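Local coordinates for protein DegT/DnrJ/EryC1/StrS aminotransferase (Brucella abortus 2308, PDB 4QGR) that probably acts as a pyridoxal-phosphate-dependent aminotransferase of the DegT/DnrJ/EryC1/StrS family and binds pyridoxal 5'-phosphate, at residues Asp110-Pro113 with Asp114-Asn117; Ser293-Ala296 with Gln297-Ile300. All coordinates share one frame; numbering follows the deposited sequence.

Contact 1: Asp110-Pro113 with Asp114-Asn117; sequences DVDP and DSYN
D112 extends its carboxylate away from its own N (chi1 -179°), and this carries OD2 to two successive amides, those of D114 and S115. A second torsion matters as well: S115 holds OG between its own N and carbonyl carbon (chi1 76°), which brings the hydroxyl oxygen 3.3 Å from CB of D112. OD2 takes the S115 N-H at 3.0 Å in a nearly straight bond through its anti lone pair, pointing away from OD1. The D114 N-H, its nitrogen 2.9 Å from the same D112 OD2, arrives from above the carboxylate plane. Two donors therefore grip one oxygen and limit the swing of the group. S115 OG in turn accepts the backbone N-H of N117, an ST turn that follows directly on the D112 bonds.

The main chain closes the loop around this. D112 N gives its hydrogen to N117 O at 2.9 Å, almost linearly, and Y116 N returns a more bent bond to D112 O. V111 packs CG1 3.4 Å from Y116 O. The Y116 ring lies back against the turn, its CE1 3.5 Å from P113 O and one face lying over D114 O; its hydroxyl bonds to E301. The N117 side-chain amide bonds to L146 N and L149 O.

D114 also carries a carboxylate, with OD2 4.2 Å from D112 OD2, but its OD1 makes a salt bridge to K283. That lysine probably eases the like-charge approach, while the two amides at D112 OD2 would probably favour an ionised D112, with its charge helping to hold the turn.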
loop_
_atom_site.group_PDB
_atom_site.type_symbol
_atom_site.label_atom_id
_atom_site.label_comp_id
_atom_site.label_asym_id
_atom_site.label_seq_id
_atom_site.Cartn_x
_atom_site.Cartn_y
_atom_site.Cartn_z
ATOM N N ASP A 110 -22.981 -16.819 5.704
ATOM C CA ASP A 110 -23.709 -16.668 4.450
ATOM C C ASP A 110 -24.301 -15.267 4.390
ATOM O O ASP A 110 -24.285 -14.507 5.384
ATOM C CB ASP A 110 -24.858 -17.679 4.344
ATOM C CG ASP A 110 -25.149 -18.120 2.917
ATOM O OD1 ASP A 110 -24.548 -17.602 1.960
ATOM O OD2 ASP A 110 -25.978 -19.058 2.788
ATOM N N VAL A 111 -24.838 -14.940 3.213
ATOM C CA VAL A 111 -25.544 -13.697 3.021
ATOM C C VAL A 111 -27.018 -13.947 2.797
ATOM O O VAL A 111 -27.465 -15.036 2.394
ATOM C CB VAL A 111 -24.959 -12.857 1.854
ATOM C CG1 VAL A 111 -23.540 -12.483 2.171
ATOM C CG2 VAL A 111 -24.946 -13.667 0.542
ATOM N N ASP A 112 -27.780 -12.910 3.086
ATOM C CA ASP A 112 -29.206 -12.861 2.829
ATOM C C ASP A 112 -29.451 -12.928 1.316
ATOM O O ASP A 112 -28.718 -12.299 0.557
ATOM C CB ASP A 112 -29.757 -11.535 3.359
ATOM C CG ASP A 112 -31.236 -11.400 3.160
ATOM O OD1 ASP A 112 -31.960 -11.943 4.044
ATOM O OD2 ASP A 112 -31.712 -10.770 2.176
ATOM N N PRO A 113 -30.485 -13.679 0.881
ATOM C CA PRO A 113 -30.721 -13.875 -0.564
ATOM C C PRO A 113 -31.244 -12.655 -1.341
ATOM O O PRO A 113 -31.255 -12.687 -2.595
ATOM C CB PRO A 113 -31.748 -15.015 -0.618
ATOM C CG PRO A 113 -32.472 -14.913 0.682
ATOM C CD PRO A 113 -31.406 -14.501 1.696
ATOM N N ASP A 114 -31.654 -11.609 -0.627
ATOM C CA ASP A 114 -32.140 -10.376 -1.234
ATOM C C ASP A 114 -31.184 -9.185 -1.097
ATOM O O ASP A 114 -30.925 -8.468 -2.083
ATOM C CB ASP A 114 -33.501 -9.997 -0.652
ATOM C CG ASP A 114 -34.568 -11.087 -0.852
ATOM O OD1 ASP A 114 -34.562 -11.815 -1.856
ATOM O OD2 ASP A 114 -35.359 -11.270 0.074
ATOM N N SER A 115 -30.646 -8.965 0.094
ATOM C CA SER A 115 -29.725 -7.883 0.316
ATOM C C SER A 115 -28.267 -8.212 -0.084
ATOM O O SER A 115 -27.458 -7.298 -0.244
ATOM C CB SER A 115 -29.778 -7.478 1.786
ATOM O OG SER A 115 -29.077 -8.416 2.599
ATOM N N TYR A 116 -27.935 -9.501 -0.158
ATOM C CA TYR A 116 -26.576 -9.985 -0.398
ATOM C C TYR A 116 -25.598 -9.605 0.704
ATOM O O TYR A 116 -24.366 -9.679 0.521
ATOM C CB TYR A 116 -26.045 -9.503 -1.765
ATOM C CG TYR A 116 -26.996 -9.726 -2.903
ATOM C CD1 TYR A 116 -27.634 -10.949 -3.074
ATOM C CD2 TYR A 116 -27.286 -8.704 -3.823
ATOM C CE1 TYR A 116 -28.496 -11.170 -4.134
ATOM C CE2 TYR A 116 -28.140 -8.931 -4.886
ATOM C CZ TYR A 116 -28.744 -10.173 -5.034
ATOM O OH TYR A 116 -29.632 -10.417 -6.067
ATOM N N ASN A 117 -26.148 -9.230 1.860
ATOM C CA ASN A 117 -25.360 -8.842 3.015
ATOM C C ASN A 117 -25.443 -9.886 4.159
ATOM O O ASN A 117 -26.370 -10.693 4.205
ATOM C CB ASN A 117 -25.789 -7.438 3.486
ATOM C CG ASN A 117 -25.265 -6.341 2.581
ATOM O OD1 ASN A 117 -24.211 -6.505 1.960
ATOM N ND2 ASN A 117 -25.923 -5.194 2.572
HETATM O O HOH W 1 -34.199 -12.328 3.038
#

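Contact 2: Ser293-Ala296 with Gln297-Ile300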
loop_
_atom_site.group_PDB
_atom_site.type_symbol
_atom_site.label_atom_id
_atom_site.label_comp_id
_atom_site.label_asym_id
_atom_site.label_seq_id
_atom_site.Cartn_x
_atom_site.Cartn_y
_atom_site.Cartn_z
ATOM N N SER A 293 -28.692 3.464 -1.363
ATOM C CA SER A 293 -27.501 2.696 -1.705
ATOM C C SER A 293 -26.515 3.566 -2.496
ATOM O O SER A 293 -26.922 4.478 -3.247
ATOM C CB SER A 293 -27.895 1.479 -2.575
ATOM O OG SER A 293 -26.707 0.786 -2.967
ATOM N N ALA A 294 -25.211 3.314 -2.325
ATOM C CA ALA A 294 -24.234 3.916 -3.197
ATOM C C ALA A 294 -24.268 3.307 -4.605
ATOM O O ALA A 294 -23.718 3.905 -5.518
ATOM C CB ALA A 294 -22.846 3.794 -2.630
ATOM N N TRP A 295 -24.963 2.170 -4.796
ATOM C CA TRP A 295 -25.015 1.517 -6.132
ATOM C C TRP A 295 -23.643 1.386 -6.755
ATOM O O TRP A 295 -23.461 1.677 -7.932
ATOM C CB TRP A 295 -25.965 2.253 -7.078
ATOM C CG TRP A 295 -27.398 2.208 -6.544
ATOM C CD1 TRP A 295 -28.107 3.242 -6.024
ATOM C CD2 TRP A 295 -28.217 1.065 -6.451
ATOM N NE1 TRP A 295 -29.346 2.815 -5.618
ATOM C CE2 TRP A 295 -29.432 1.468 -5.875
ATOM C CE3 TRP A 295 -28.073 -0.269 -6.855
ATOM C CZ2 TRP A 295 -30.480 0.589 -5.657
ATOM C CZ3 TRP A 295 -29.129 -1.161 -6.591
ATOM C CH2 TRP A 295 -30.308 -0.725 -6.025
ATOM N N ALA A 296 -22.676 0.894 -5.993
ATOM C CA ALA A 296 -21.418 0.511 -6.582
ATOM C C ALA A 296 -21.637 -0.442 -7.735
ATOM O O ALA A 296 -20.908 -0.405 -8.733
ATOM C CB ALA A 296 -20.540 -0.112 -5.535
ATOM N N GLN A 297 -22.632 -1.323 -7.596
ATOM C CA GLN A 297 -23.104 -2.172 -8.687
ATOM C C GLN A 297 -24.630 -2.247 -8.615
ATOM O O GLN A 297 -25.224 -2.151 -7.512
ATOM C CB GLN A 297 -22.568 -3.628 -8.588
ATOM C CG GLN A 297 -21.049 -3.700 -8.477
ATOM C CD GLN A 297 -20.299 -3.278 -9.703
ATOM O OE1 GLN A 297 -20.866 -3.230 -10.793
ATOM N NE2 GLN A 297 -18.969 -3.019 -9.542
ATOM N N TYR A 298 -25.242 -2.498 -9.769
ATOM C CA TYR A 298 -26.686 -2.700 -9.891
ATOM C C TYR A 298 -26.838 -4.166 -10.280
ATOM O O TYR A 298 -26.550 -4.552 -11.415
ATOM C CB TYR A 298 -27.313 -1.778 -10.918
ATOM C CG TYR A 298 -28.813 -2.039 -11.015
ATOM C CD1 TYR A 298 -29.312 -3.024 -11.877
ATOM C CD2 TYR A 298 -29.688 -1.429 -10.159
ATOM C CE1 TYR A 298 -30.691 -3.316 -11.925
ATOM C CE2 TYR A 298 -31.066 -1.725 -10.192
ATOM C CZ TYR A 298 -31.543 -2.689 -11.059
ATOM O OH TYR A 298 -32.898 -2.989 -11.118
ATOM N N SER A 299 -27.195 -4.993 -9.298
ATOM C CA SER A 299 -27.135 -6.431 -9.431
ATOM C C SER A 299 -28.523 -7.077 -9.415
ATOM O O SER A 299 -29.263 -6.947 -8.417
ATOM C CB SER A 299 -26.279 -7.010 -8.319
ATOM O OG SER A 299 -24.914 -6.557 -8.409
ATOM N N ILE A 300 -28.803 -7.823 -10.479
ATOM C CA ILE A 300 -30.060 -8.542 -10.688
ATOM C C ILE A 300 -29.798 -10.041 -10.617
ATOM O O ILE A 300 -28.650 -10.462 -10.617
ATOM C CB ILE A 300 -30.706 -8.216 -12.046
ATOM C CG1 ILE A 300 -29.780 -8.625 -13.195
ATOM C CG2 ILE A 300 -31.038 -6.740 -12.065
ATOM C CD1 ILE A 300 -30.424 -8.820 -14.527
#
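The aromatic contact comes first: W295 and Y298 lie side by side and point the same way. Their six-membered rings are tilted by 34° with centroids 5.5 Å apart, so they meet obliquely, CZ3 of W295 against CD2 of Y298 at 3.6 Å. Y298 gets there with CG turned away from its own N, next to the carbonyl carbon (chi1 179°), whereas W295 keeps CG beside its own N and anti to the carbonyl carbon. At the indole edge, near its plane, Q297 O sits 3.5 Å from CE3 of W295.

Among the polar contacts, the hydroxyl of S293 stands out. OG accepts the W295 N-H at 2.9 Å in a fairly straight bond, forming an ST turn, and S293 CB rests over one indole face toward its rim. Serine thus fixes the backbone at W295 and pads its ring at the same time. The phenol of Y298 finds its partner in N275.

Packing accounts for the rest. Q297 bends at chi2 (-68°), laying its amide carbon CD 3.1 Å from A296 O. W295 and Y298 both touch A271 of the long helix 247-278, and Y298 stacks on Y274.

This is a buried loop running into strand 298-301, which pairs antiparallel with 353-356 through Y298 and I300. A296 lies next to Q173, which binds pyridoxal phosphate, and K199, the lysine predicted to carry the cofactor, though not joined to it in this model: a second-shell position beside the cofactor site of a probable PLP-dependent aminotransferase.

Contact 1 is a partly buried loop between strand 105-109 and helix 120-133, with P113 and D114 exposed; contact 2 is buried and leads from a loop into strand 298-301. Their centres lie about 14 Å apart, and they brush each other where Y116 CE2 comes 4.2 Å from S299 O. The chemistry follows the setting: a carboxylate and backbone amides hold the more open turn, whereas ring contacts, with W295 and Y298 also touching helix 247-278, characterise the enclosed one. Each includes an ST turn. Contact 2 comes closer to the cofactor, its A296 side chain being about 7 Å from PLP, against about 9 Å for that of N117.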